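Local structure of probable sulfate-binding lipoprotein SubI (Mycobacterium tuberculosis, 6DDN) at residues Ile54-Tyr59 and Pro64-Val69; Pro71-Ser76 and Arg80-Ile85; Val111-Ala116 and Gly326-Val331; Ser175-Trp180 and Ile234-Glu239. The protein probably binds sulfate outside the cell membrane as the solute-binding lipoprotein of a sulfate transport system. All blocks are in the same frame, centred on the assembly; numbering follows the deposited sequence.

In the fold
Contacts 1 and 2 belong to one beta-alpha-beta unit, strand 53-58, helix 63-74 and strand 83-88; their centres lie about 11 Å apart, and the neighbouring parallel strands join them through the backbone, Leu56 N lying 2.7 Å from Ile85 O. Contact 4 holds the bound sulfate and sits nearest the middle of the chain, about 17 Å from contact 1 between centres; the two touch where Tyr59 CD2 comes 3.7 Å from Tyr236 OH. Contact 3, centred about 15 Å from the centre of contact 4, packs Val111 and Trp328 against Trp180. Contact 2 lies farthest from the sulfate site, its nearest atoms about 17 Å from those of contact 4.

Contact 1: residues Ile54-Tyr59 and Pro64-Val69; sequences ITLVAY and PGWSAV
Leu56 and Trp66 meet in a CH-pi contact that fastens helix 63-74 to strand 53-58. One methyl of the leucine, CD2, stands over the six-membered ring of the indole, 3.5 Å from its centroid and 18° off the ring normal. It is nearest the shared edge of the two rings, with Leu56 CD2 3.4 Å from Trp66 CE2, so a single methyl covers the middle of one indole face. The leucine reaches across the gap because its CG is anti to the backbone N (chi1 170°), and the two side chains cross at about a right angle.

Apolar packing beside this methyl is slighter. Ala58, two residues further along the same side of the strand, brings its CB to 4.2 Å from Trp66 NE1, approaching the pyrrole end of the ring obliquely. The strand and helix backbones stay well apart, Ala58 CA and Trp66 CA being 9.3 Å from each other, and the indole spans much of that distance.

No hydrogen bond joins the two segments. The polar atom of the indole, Trp66 NE1, instead donates to Asn108 OD1 of strand 106-108, a bond that would help fix the rotation of the ring under the leucine methyl.

All three touching residues are buried in the beta-alpha-beta unit that continues into strand 83-88. Strand 53-58 runs parallel to both strand 83-88 and strand 106-108, while Trp66 also meets Trp293 edge-to-face, touches Tyr88 of strand 83-88 and packs on Gln284 of helix 274-284.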
loop_
_atom_site.group_PDB
_atom_site.type_symbol
_atom_site.label_atom_id
_atom_site.label_comp_id
_atom_site.label_asym_id
_atom_site.label_seq_id
_atom_site.Cartn_x
_atom_site.Cartn_y
_atom_site.Cartn_z
ATOM N N ILE A 54 -5.186 -18.225 13.361
ATOM C CA ILE A 54 -5.642 -16.863 13.115
ATOM C C ILE A 54 -5.583 -16.590 11.619
ATOM O O ILE A 54 -4.745 -17.141 10.898
ATOM C CB ILE A 54 -4.811 -15.814 13.890
ATOM C CG1 ILE A 54 -3.319 -16.003 13.617
ATOM C CG2 ILE A 54 -5.105 -15.897 15.381
ATOM C CD1 ILE A 54 -2.452 -14.900 14.185
ATOM N N THR A 55 -6.483 -15.728 11.153
ATOM C CA THR A 55 -6.602 -15.403 9.739
ATOM C C THR A 55 -6.334 -13.922 9.528
ATOM O O THR A 55 -6.973 -13.074 10.159
ATOM C CB THR A 55 -7.989 -15.762 9.202
ATOM O OG1 THR A 55 -8.159 -17.184 9.236
ATOM C CG2 THR A 55 -8.147 -15.268 7.773
ATOM N N LEU A 56 -5.393 -13.619 8.640
ATOM C CA LEU A 56 -5.091 -12.251 8.248
ATOM C C LEU A 56 -5.730 -11.975 6.894
ATOM O O LEU A 56 -5.391 -12.629 5.900
ATOM C CB LEU A 56 -3.583 -12.016 8.179
ATOM C CG LEU A 56 -3.180 -10.678 7.555
ATOM C CD1 LEU A 56 -3.600 -9.516 8.441
ATOM C CD2 LEU A 56 -1.692 -10.637 7.295
ATOM N N VAL A 57 -6.655 -11.024 6.859
ATOM C CA VAL A 57 -7.240 -10.538 5.618
ATOM C C VAL A 57 -6.481 -9.277 5.237
ATOM O O VAL A 57 -6.659 -8.221 5.855
ATOM C CB VAL A 57 -8.745 -10.275 5.760
ATOM C CG1 VAL A 57 -9.289 -9.595 4.511
ATOM C CG2 VAL A 57 -9.484 -11.578 6.018
ATOM N N ALA A 58 -5.617 -9.384 4.234
ATOM C CA ALA A 58 -4.760 -8.286 3.819
ATOM C C ALA A 58 -5.103 -7.861 2.399
ATOM O O ALA A 58 -5.864 -8.523 1.689
ATOM C CB ALA A 58 -3.278 -8.673 3.917
ATOM N N TYR A 59 -4.520 -6.736 1.983
ATOM C CA TYR A 59 -4.756 -6.223 0.640
ATOM C C TYR A 59 -3.928 -6.996 -0.384
ATOM O O TYR A 59 -3.485 -8.114 -0.110
ATOM C CB TYR A 59 -4.483 -4.713 0.574
ATOM C CG TYR A 59 -3.081 -4.257 0.929
ATOM C CD1 TYR A 59 -2.603 -4.340 2.231
ATOM C CD2 TYR A 59 -2.253 -3.701 -0.036
ATOM C CE1 TYR A 59 -1.326 -3.908 2.554
ATOM C CE2 TYR A 59 -0.982 -3.265 0.279
ATOM C CZ TYR A 59 -0.520 -3.374 1.571
ATOM O OH TYR A 59 0.751 -2.938 1.874
ATOM N N PRO A 64 4.874 -10.521 0.261
ATOM C CA PRO A 64 6.315 -10.761 0.455
ATOM C C PRO A 64 6.807 -10.459 1.859
ATOM O O PRO A 64 7.739 -11.118 2.333
ATOM C CB PRO A 64 6.961 -9.831 -0.579
ATOM C CG PRO A 64 5.948 -9.747 -1.658
ATOM C CD PRO A 64 4.629 -9.707 -0.944
ATOM N N GLY A 65 6.209 -9.487 2.540
ATOM C CA GLY A 65 6.596 -9.206 3.904
ATOM C C GLY A 65 5.919 -10.127 4.895
ATOM O O GLY A 65 6.544 -10.574 5.862
ATOM N N TRP A 66 4.638 -10.423 4.662
ATOM C CA TRP A 66 3.907 -11.293 5.578
ATOM C C TRP A 66 4.486 -12.700 5.584
ATOM O O TRP A 66 4.667 -13.300 6.649
ATOM C CB TRP A 66 2.424 -11.321 5.211
ATOM C CG TRP A 66 1.704 -10.085 5.619
ATOM C CD1 TRP A 66 1.086 -9.188 4.799
ATOM C CD2 TRP A 66 1.540 -9.591 6.953
ATOM N NE1 TRP A 66 0.540 -8.168 5.542
ATOM C CE2 TRP A 66 0.807 -8.392 6.867
ATOM C CE3 TRP A 66 1.939 -10.047 8.213
ATOM C CZ2 TRP A 66 0.464 -7.645 7.991
ATOM C CZ3 TRP A 66 1.600 -9.305 9.326
ATOM C CH2 TRP A 66 0.870 -8.118 9.209
ATOM N N SER A 67 4.794 -13.242 4.404
ATOM C CA SER A 67 5.341 -14.592 4.329
ATOM C C SER A 67 6.752 -14.689 4.894
ATOM O O SER A 67 7.249 -15.806 5.077
ATOM C CB SER A 67 5.321 -15.087 2.882
ATOM O OG SER A 67 6.100 -14.253 2.049
ATOM N N ALA A 68 7.408 -13.562 5.166
ATOM C CA ALA A 68 8.692 -13.564 5.854
ATOM C C ALA A 68 8.561 -13.336 7.349
ATOM O O ALA A 68 9.395 -13.825 8.118
ATOM C CB ALA A 68 9.614 -12.491 5.266
ATOM N N VAL A 69 7.526 -12.612 7.777
ATOM C CA VAL A 69 7.349 -12.312 9.192
ATOM C C VAL A 69 6.702 -13.484 9.923
ATOM O O VAL A 69 7.045 -13.776 11.075
ATOM C CB VAL A 69 6.530 -11.017 9.345
ATOM C CG1 VAL A 69 5.756 -11.017 10.651
ATOM C CG2 VAL A 69 7.439 -9.803 9.255
#

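Contact 2: residues Pro71-Ser76 and Arg80-Ile85; sequences PAFNAS and RGVQVI
Asn74, near the end of helix 63-74, uses its side-chain amide to grip the chain that returns toward strand 83-88. Its ND2 donates to Val82 O at 2.7 Å; the acceptor lies close to the amide plane, whereas the donor stands above the carbonyl plane and the bond is bent, with an angle of 135° at the hydrogen. The same ND2 also serves Gly79 O in the intervening turn. On the other end of the amide, OD1 accepts from a water 2.9 Å away, which in turn is weakly bonded to Val84 N.

Arg80 lies against Asn74 and Ser76. Its CA makes a CA-H...O contact of 3.4 Å with Asn74 O, and its backbone N gives a weak hydrogen bond to Ser76 O. Bends at chi2 and chi3 fold the long side chain back, bringing the edge of the guanidinium near Ala75 CA.

Phe73 supplies the apolar side: its CE2 meets Val82 CG1 at 3.3 Å, and CD2 rests more loosely on Val84 CG2. Phe280 and Phe283 also meet this ring.

The helix-to-strand connection of this beta-alpha-beta unit thus combines a largely buried apolar seam with polar clasping, in which one asparagine amide satisfies two backbone carbonyls.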
loop_
_atom_site.group_PDB
_atom_site.type_symbol
_atom_site.label_atom_id
_atom_site.label_comp_id
_atom_site.label_asym_id
_atom_site.label_seq_id
_atom_site.Cartn_x
_atom_site.Cartn_y
_atom_site.Cartn_z
ATOM N N PRO A 71 6.963 -16.858 9.573
ATOM C CA PRO A 71 7.937 -17.826 10.110
ATOM C C PRO A 71 8.706 -17.298 11.307
ATOM O O PRO A 71 8.959 -18.052 12.256
ATOM C CB PRO A 71 8.859 -18.093 8.911
ATOM C CG PRO A 71 8.017 -17.808 7.724
ATOM C CD PRO A 71 7.157 -16.650 8.126
ATOM N N ALA A 72 9.086 -16.019 11.294
ATOM C CA ALA A 72 9.744 -15.435 12.459
ATOM C C ALA A 72 8.800 -15.374 13.649
ATOM O O ALA A 72 9.212 -15.603 14.793
ATOM C CB ALA A 72 10.270 -14.041 12.125
ATOM N N PHE A 73 7.530 -15.058 13.402
ATOM C CA PHE A 73 6.540 -15.085 14.469
ATOM C C PHE A 73 6.398 -16.491 15.038
ATOM O O PHE A 73 6.399 -16.685 16.258
ATOM C CB PHE A 73 5.202 -14.570 13.940
ATOM C CG PHE A 73 4.081 -14.653 14.929
ATOM C CD1 PHE A 73 4.161 -13.999 16.146
ATOM C CD2 PHE A 73 2.939 -15.378 14.634
ATOM C CE1 PHE A 73 3.123 -14.070 17.054
ATOM C CE2 PHE A 73 1.899 -15.446 15.535
ATOM C CZ PHE A 73 1.990 -14.796 16.747
ATOM N N ASN A 74 6.301 -17.493 14.159
ATOM C CA ASN A 74 6.120 -18.869 14.606
ATOM C C ASN A 74 7.338 -19.412 15.342
ATOM O O ASN A 74 7.224 -20.428 16.036
ATOM C CB ASN A 74 5.785 -19.767 13.414
ATOM C CG ASN A 74 4.396 -19.510 12.864
ATOM O OD1 ASN A 74 4.198 -19.437 11.652
ATOM N ND2 ASN A 74 3.425 -19.367 13.758
ATOM N N ALA A 75 8.495 -18.768 15.211
ATOM C CA ALA A 75 9.688 -19.168 15.940
ATOM C C ALA A 75 9.869 -18.397 17.241
ATOM O O ALA A 75 10.924 -18.513 17.875
ATOM C CB ALA A 75 10.928 -19.003 15.058
ATOM N N SER A 76 8.874 -17.617 17.651
ATOM C CA SER A 76 8.932 -16.842 18.882
ATOM C C SER A 76 8.090 -17.508 19.965
ATOM O O SER A 76 7.340 -18.453 19.713
ATOM C CB SER A 76 8.457 -15.410 18.636
ATOM O OG SER A 76 7.043 -15.348 18.609
ATOM N N ARG A 80 4.778 -19.568 18.601
ATOM C CA ARG A 80 4.886 -21.005 18.390
ATOM C C ARG A 80 3.506 -21.641 18.509
ATOM O O ARG A 80 2.821 -21.472 19.522
ATOM C CB ARG A 80 5.855 -21.621 19.396
ATOM C CG ARG A 80 6.108 -23.109 19.187
ATOM C CD ARG A 80 7.601 -23.418 19.178
ATOM N NE ARG A 80 8.221 -23.086 17.896
ATOM C CZ ARG A 80 8.323 -23.929 16.873
ATOM N NH1 ARG A 80 8.903 -23.539 15.744
ATOM N NH2 ARG A 80 7.848 -25.164 16.977
ATOM N N GLY A 81 3.091 -22.354 17.466
ATOM C CA GLY A 81 1.836 -23.064 17.461
ATOM C C GLY A 81 0.687 -22.330 16.801
ATOM O O GLY A 81 -0.253 -22.981 16.332
ATOM N N VAL A 82 0.721 -21.003 16.756
ATOM C CA VAL A 82 -0.377 -20.243 16.172
ATOM C C VAL A 82 -0.115 -20.094 14.679
ATOM O O VAL A 82 0.751 -19.326 14.249
ATOM C CB VAL A 82 -0.573 -18.889 16.867
ATOM C CG1 VAL A 82 0.741 -18.173 17.053
ATOM C CG2 VAL A 82 -1.560 -18.025 16.089
ATOM N N GLN A 83 -0.862 -20.855 13.889
ATOM C CA GLN A 83 -0.740 -20.829 12.443
ATOM C C GLN A 83 -1.505 -19.640 11.877
ATOM O O GLN A 83 -2.628 -19.346 12.297
ATOM C CB GLN A 83 -1.260 -22.147 11.869
ATOM C CG GLN A 83 -1.658 -22.133 10.411
ATOM C CD GLN A 83 -2.939 -22.912 10.178
ATOM O OE1 GLN A 83 -3.772 -23.040 11.077
ATOM N NE2 GLN A 83 -3.094 -23.458 8.977
ATOM N N VAL A 84 -0.880 -18.941 10.933
ATOM C CA VAL A 84 -1.429 -17.723 10.353
ATOM C C VAL A 84 -1.878 -18.038 8.934
ATOM O O VAL A 84 -1.048 -18.301 8.054
ATOM C CB VAL A 84 -0.411 -16.574 10.365
ATOM C CG1 VAL A 84 -1.009 -15.329 9.720
ATOM C CG2 VAL A 84 0.049 -16.280 11.787
ATOM N N ILE A 85 -3.188 -18.011 8.707
ATOM C CA ILE A 85 -3.749 -18.104 7.365
ATOM C C ILE A 85 -3.845 -16.698 6.795
ATOM O O ILE A 85 -4.122 -15.735 7.521
ATOM C CB ILE A 85 -5.122 -18.799 7.384
ATOM C CG1 ILE A 85 -5.043 -20.113 8.158
ATOM C CG2 ILE A 85 -5.617 -19.064 5.970
ATOM C CD1 ILE A 85 -6.304 -20.434 8.905
HETATM O O HOH W 1 2.061 -20.328 9.984
#

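Contact 3: residues Val111-Ala116 and Gly326-Val331; sequences VEPDIA and GGWGSV
Pro113 sets the CG-CD edge of its ring on one face of the Trp328 indole, its CD 3.6 Å from the centroid of the six-membered ring and 15° off the normal, a CH-pi contact over the face. Pro113 CG reaches further along the ring to within 3.5 Å of Trp328 CE3. The indole is presented by a chi1 of -64°, which sets CG anti to the carbonyl carbon and swings the ring from the short helix 328-331 toward residues 111-113.

Glu112 takes the pyrrole end. Its CG extends anti to the backbone N, but a bend at chi2 of -90° turns the carboxylate so that OE2 comes in obliquely, above the plane of the pyrrole end, 3.4 Å from Trp328 CD1. Its CB makes an off-centre CH-pi contact with the five-membered ring. At the far end of the indole, Val111 CG1 meets Trp328 CH2 at 3.7 Å.

Beyond this, Trp328 packs edge-to-face with Trp180 and touches Leu183, both of helix 177-190, so the indole links residues 111-113 with that helix.

No hydrogen bond crosses between the two segments. Cohesion therefore comes from C-H groups on the aromatic face and from apolar packing, and the carboxylate oxygen, facing pi density, probably adds little.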
loop_
_atom_site.group_PDB
_atom_site.type_symbol
_atom_site.label_atom_id
_atom_site.label_comp_id
_atom_site.label_asym_id
_atom_site.label_seq_id
_atom_site.Cartn_x
_atom_site.Cartn_y
_atom_site.Cartn_z
ATOM N N VAL A 111 -5.127 1.325 2.637
ATOM C CA VAL A 111 -5.394 2.689 3.068
ATOM C C VAL A 111 -6.229 2.668 4.341
ATOM O O VAL A 111 -7.004 1.738 4.587
ATOM C CB VAL A 111 -6.106 3.500 1.964
ATOM C CG1 VAL A 111 -5.195 3.674 0.759
ATOM C CG2 VAL A 111 -7.399 2.809 1.555
ATOM N N GLU A 112 -6.065 3.715 5.152
ATOM C CA GLU A 112 -6.813 3.819 6.403
ATOM C C GLU A 112 -8.329 3.772 6.228
ATOM O O GLU A 112 -8.995 3.160 7.081
ATOM C CB GLU A 112 -6.395 5.099 7.142
ATOM C CG GLU A 112 -7.128 5.336 8.459
ATOM C CD GLU A 112 -8.397 6.148 8.287
ATOM O OE1 GLU A 112 -9.259 6.102 9.189
ATOM O OE2 GLU A 112 -8.535 6.826 7.248
ATOM N N PRO A 113 -8.937 4.398 5.205
ATOM C CA PRO A 113 -10.396 4.260 5.029
ATOM C C PRO A 113 -10.895 2.826 5.082
ATOM O O PRO A 113 -11.989 2.574 5.604
ATOM C CB PRO A 113 -10.633 4.877 3.648
ATOM C CG PRO A 113 -9.556 5.874 3.502
ATOM C CD PRO A 113 -8.375 5.409 4.288
ATOM N N ASP A 114 -10.119 1.877 4.558
ATOM C CA ASP A 114 -10.525 0.479 4.598
ATOM C C ASP A 114 -10.504 -0.085 6.013
ATOM O O ASP A 114 -11.092 -1.145 6.254
ATOM C CB ASP A 114 -9.632 -0.347 3.674
ATOM C CG ASP A 114 -9.825 0.009 2.212
ATOM O OD1 ASP A 114 -10.964 0.354 1.830
ATOM O OD2 ASP A 114 -8.843 -0.052 1.444
ATOM N N ILE A 115 -9.841 0.594 6.946
ATOM C CA ILE A 115 -9.965 0.252 8.360
ATOM C C ILE A 115 -11.159 0.960 8.986
ATOM O O ILE A 115 -11.878 0.376 9.799
ATOM C CB ILE A 115 -8.659 0.585 9.110
ATOM C CG1 ILE A 115 -7.484 -0.200 8.523
ATOM C CG2 ILE A 115 -8.802 0.278 10.587
ATOM C CD1 ILE A 115 -7.590 -1.696 8.717
ATOM N N ALA A 116 -11.388 2.218 8.598
ATOM C CA ALA A 116 -12.504 2.981 9.147
ATOM C C ALA A 116 -13.846 2.338 8.822
ATOM O O ALA A 116 -14.775 2.406 9.637
ATOM C CB ALA A 116 -12.462 4.417 8.627
ATOM N N GLY A 326 -4.656 17.560 4.555
ATOM C CA GLY A 326 -5.688 17.660 5.564
ATOM C C GLY A 326 -6.198 16.343 6.096
ATOM O O GLY A 326 -7.278 16.313 6.696
ATOM N N GLY A 327 -5.459 15.255 5.902
ATOM C CA GLY A 327 -5.883 13.952 6.366
ATOM C C GLY A 327 -6.936 13.335 5.464
ATOM O O GLY A 327 -7.445 13.946 4.524
ATOM N N TRP A 328 -7.264 12.077 5.764
ATOM C CA TRP A 328 -8.328 11.414 5.021
ATOM C C TRP A 328 -9.668 12.100 5.253
ATOM O O TRP A 328 -10.549 12.042 4.392
ATOM C CB TRP A 328 -8.405 9.936 5.405
ATOM C CG TRP A 328 -7.175 9.145 5.041
ATOM C CD1 TRP A 328 -6.131 8.833 5.862
ATOM C CD2 TRP A 328 -6.866 8.563 3.765
ATOM N NE1 TRP A 328 -5.192 8.097 5.181
ATOM C CE2 TRP A 328 -5.618 7.918 3.892
ATOM C CE3 TRP A 328 -7.521 8.528 2.530
ATOM C CZ2 TRP A 328 -5.013 7.244 2.831
ATOM C CZ3 TRP A 328 -6.917 7.857 1.476
ATOM C CH2 TRP A 328 -5.677 7.225 1.634
ATOM N N GLY A 329 -9.832 12.779 6.391
ATOM C CA GLY A 329 -11.075 13.488 6.648
ATOM C C GLY A 329 -11.397 14.542 5.605
ATOM O O GLY A 329 -12.562 14.897 5.412
ATOM N N SER A 330 -10.376 15.057 4.917
ATOM C CA SER A 330 -10.569 16.047 3.869
ATOM C C SER A 330 -10.268 15.519 2.472
ATOM O O SER A 330 -10.592 16.197 1.490
ATOM C CB SER A 330 -9.697 17.283 4.137
ATOM O OG SER A 330 -9.697 18.156 3.022
ATOM N N VAL A 331 -9.662 14.342 2.356
ATOM C CA VAL A 331 -9.404 13.718 1.066
ATOM C C VAL A 331 -10.438 12.643 0.748
ATOM O O VAL A 331 -10.897 12.537 -0.389
ATOM C CB VAL A 331 -7.969 13.145 1.037
ATOM C CG1 VAL A 331 -7.860 11.981 0.067
ATOM C CG2 VAL A 331 -6.975 14.235 0.674
#

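Contact 4: residues Ser175-Trp180 and Ile234-Glu239; sequences SGSAKW and ISYENE. With SO4 (sulfate ion), chain C.
Ser177 and Tyr236 pack together beside the sulfate, in the anion site of a periplasmic-binding-protein (type 2) fold, as expected for this family. On the tight side, Ser177 CB sits 3.3 Å from Tyr236 OH, and the tyrosine reaches past Ser177 to hydrogen-bond O2 of the anion; its hydroxyl is also hydrogen-bonded to Ser110 OG. The backbone amides of Gly176 and Ser177 converge on a single sulfate oxygen: Ser177 N donates to O4 at 2.7 Å in a fairly straight bond (155°), while Gly176 N gives a weak one. Ser175 turns its OG anti to the backbone N (chi1 176°), where it accepts from Ala178 N, a capping bond, and lies against sulfate O3 at a distance too short to be taken at face value. Ala60 N and Gly218 N complete the grip, so the anion is held by neutral donors and probably gains from the helix dipole.

Away from the sulfate the packing is looser. Trp180 CD1 approaches Tyr236 CE2 at 4.0 Å, the planes of the tyrosine and the five-membered ring meeting obliquely at 66°, and the indole NE1 is bonded to Ser110 O. Ser110 thus bonds to both aromatic side chains and probably steadies them. Along the strand a water links the segments: it lies 3.0 Å from Ser177 OG and donates to Ile234 O at 2.8 Å.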
loop_
_atom_site.group_PDB
_atom_site.type_symbol
_atom_site.label_atom_id
_atom_site.label_comp_id
_atom_site.label_asym_id
_atom_site.label_seq_id
_atom_site.Cartn_x
_atom_site.Cartn_y
_atom_site.Cartn_z
ATOM N N SER A 175 -9.532 -0.848 -5.083
ATOM C CA SER A 175 -8.126 -0.836 -4.713
ATOM C C SER A 175 -7.779 0.424 -3.934
ATOM O O SER A 175 -8.250 1.518 -4.258
ATOM C CB SER A 175 -7.235 -0.926 -5.954
ATOM O OG SER A 175 -5.869 -0.820 -5.602
ATOM N N GLY A 176 -6.955 0.258 -2.898
ATOM C CA GLY A 176 -6.314 1.406 -2.283
ATOM C C GLY A 176 -5.078 1.842 -3.037
ATOM O O GLY A 176 -4.708 3.020 -2.994
ATOM N N SER A 177 -4.424 0.904 -3.730
ATOM C CA SER A 177 -3.318 1.249 -4.618
ATOM C C SER A 177 -3.733 2.318 -5.619
ATOM O O SER A 177 -2.972 3.253 -5.894
ATOM C CB SER A 177 -2.829 -0.008 -5.343
ATOM O OG SER A 177 -1.955 0.306 -6.412
ATOM N N ALA A 178 -4.947 2.203 -6.163
ATOM C CA ALA A 178 -5.449 3.213 -7.085
ATOM C C ALA A 178 -5.556 4.582 -6.426
ATOM O O ALA A 178 -5.479 5.608 -7.113
ATOM C CB ALA A 178 -6.808 2.790 -7.628
ATOM N N LYS A 179 -5.736 4.622 -5.105
ATOM C CA LYS A 179 -5.879 5.901 -4.419
ATOM C C LYS A 179 -4.526 6.556 -4.167
ATOM O O LYS A 179 -4.375 7.765 -4.376
ATOM C CB LYS A 179 -6.647 5.708 -3.112
ATOM C CG LYS A 179 -8.105 5.322 -3.322
ATOM C CD LYS A 179 -8.669 4.606 -2.111
ATOM C CE LYS A 179 -10.131 4.241 -2.317
ATOM N NZ LYS A 179 -10.649 3.413 -1.192
ATOM N N TRP A 180 -3.534 5.785 -3.712
ATOM C CA TRP A 180 -2.175 6.310 -3.659
ATOM C C TRP A 180 -1.726 6.785 -5.035
ATOM O O TRP A 180 -1.145 7.868 -5.169
ATOM C CB TRP A 180 -1.203 5.248 -3.137
ATOM C CG TRP A 180 -1.510 4.693 -1.775
ATOM C CD1 TRP A 180 -1.823 3.400 -1.474
ATOM C CD2 TRP A 180 -1.502 5.404 -0.527
ATOM N NE1 TRP A 180 -2.024 3.262 -0.123
ATOM C CE2 TRP A 180 -1.832 4.477 0.482
ATOM C CE3 TRP A 180 -1.255 6.732 -0.167
ATOM C CZ2 TRP A 180 -1.921 4.835 1.827
ATOM C CZ3 TRP A 180 -1.345 7.086 1.170
ATOM C CH2 TRP A 180 -1.676 6.141 2.150
ATOM N N ILE A 234 1.918 2.536 -12.287
ATOM C CA ILE A 234 2.012 3.193 -10.989
ATOM C C ILE A 234 1.722 2.160 -9.911
ATOM O O ILE A 234 0.690 1.481 -9.948
ATOM C CB ILE A 234 1.043 4.381 -10.901
ATOM C CG1 ILE A 234 0.947 5.099 -12.246
ATOM C CG2 ILE A 234 1.498 5.350 -9.834
ATOM C CD1 ILE A 234 0.135 6.378 -12.190
ATOM N N SER A 235 2.633 2.029 -8.950
ATOM C CA SER A 235 2.563 0.922 -8.007
ATOM C C SER A 235 3.318 1.291 -6.739
ATOM O O SER A 235 3.975 2.332 -6.662
ATOM C CB SER A 235 3.133 -0.357 -8.626
ATOM O OG SER A 235 2.990 -1.459 -7.749
ATOM N N TYR A 236 3.206 0.420 -5.739
ATOM C CA TYR A 236 4.016 0.556 -4.539
ATOM C C TYR A 236 5.481 0.296 -4.865
ATOM O O TYR A 236 5.814 -0.477 -5.766
ATOM C CB TYR A 236 3.577 -0.428 -3.449
ATOM C CG TYR A 236 2.095 -0.505 -3.151
ATOM C CD1 TYR A 236 1.235 -1.220 -3.972
ATOM C CD2 TYR A 236 1.567 0.099 -2.018
ATOM C CE1 TYR A 236 -0.115 -1.306 -3.689
ATOM C CE2 TYR A 236 0.218 0.018 -1.727
ATOM C CZ TYR A 236 -0.617 -0.686 -2.567
ATOM O OH TYR A 236 -1.960 -0.770 -2.280
ATOM N N GLU A 237 6.364 0.947 -4.107
ATOM C CA GLU A 237 7.784 0.632 -4.210
ATOM C C GLU A 237 8.064 -0.798 -3.768
ATOM O O GLU A 237 8.959 -1.453 -4.314
ATOM C CB GLU A 237 8.595 1.625 -3.376
ATOM C CG GLU A 237 10.097 1.530 -3.551
ATOM C CD GLU A 237 10.844 2.213 -2.421
ATOM O OE1 GLU A 237 10.376 2.135 -1.264
ATOM O OE2 GLU A 237 11.896 2.830 -2.690
ATOM N N ASN A 238 7.309 -1.303 -2.790
ATOM C CA ASN A 238 7.490 -2.690 -2.376
ATOM C C ASN A 238 7.065 -3.651 -3.476
ATOM O O ASN A 238 7.685 -4.706 -3.659
ATOM C CB ASN A 238 6.713 -2.966 -1.088
ATOM C CG ASN A 238 5.264 -2.527 -1.170
ATOM O OD1 ASN A 238 4.893 -1.475 -0.652
ATOM N ND2 ASN A 238 4.430 -3.344 -1.804
ATOM N N GLU A 239 6.018 -3.301 -4.225
ATOM C CA GLU A 239 5.557 -4.178 -5.295
ATOM C C GLU A 239 6.537 -4.185 -6.460
ATOM O O GLU A 239 6.735 -5.222 -7.105
ATOM C CB GLU A 239 4.162 -3.756 -5.758
ATOM C CG GLU A 239 3.612 -4.574 -6.923
ATOM C CD GLU A 239 3.001 -5.899 -6.494
ATOM O OE1 GLU A 239 2.069 -6.368 -7.181
ATOM O OE2 GLU A 239 3.448 -6.475 -5.478
HETATM S S SO4 C . -4.557 -2.909 -3.365
HETATM O O1 SO4 C . -5.141 -3.988 -2.574
HETATM O O2 SO4 C . -3.103 -3.057 -3.382
HETATM O O3 SO4 C . -5.062 -2.966 -4.733
HETATM O O4 SO4 C . -4.916 -1.626 -2.772
HETATM O O HOH W 2 -0.868 -0.658 -9.011
#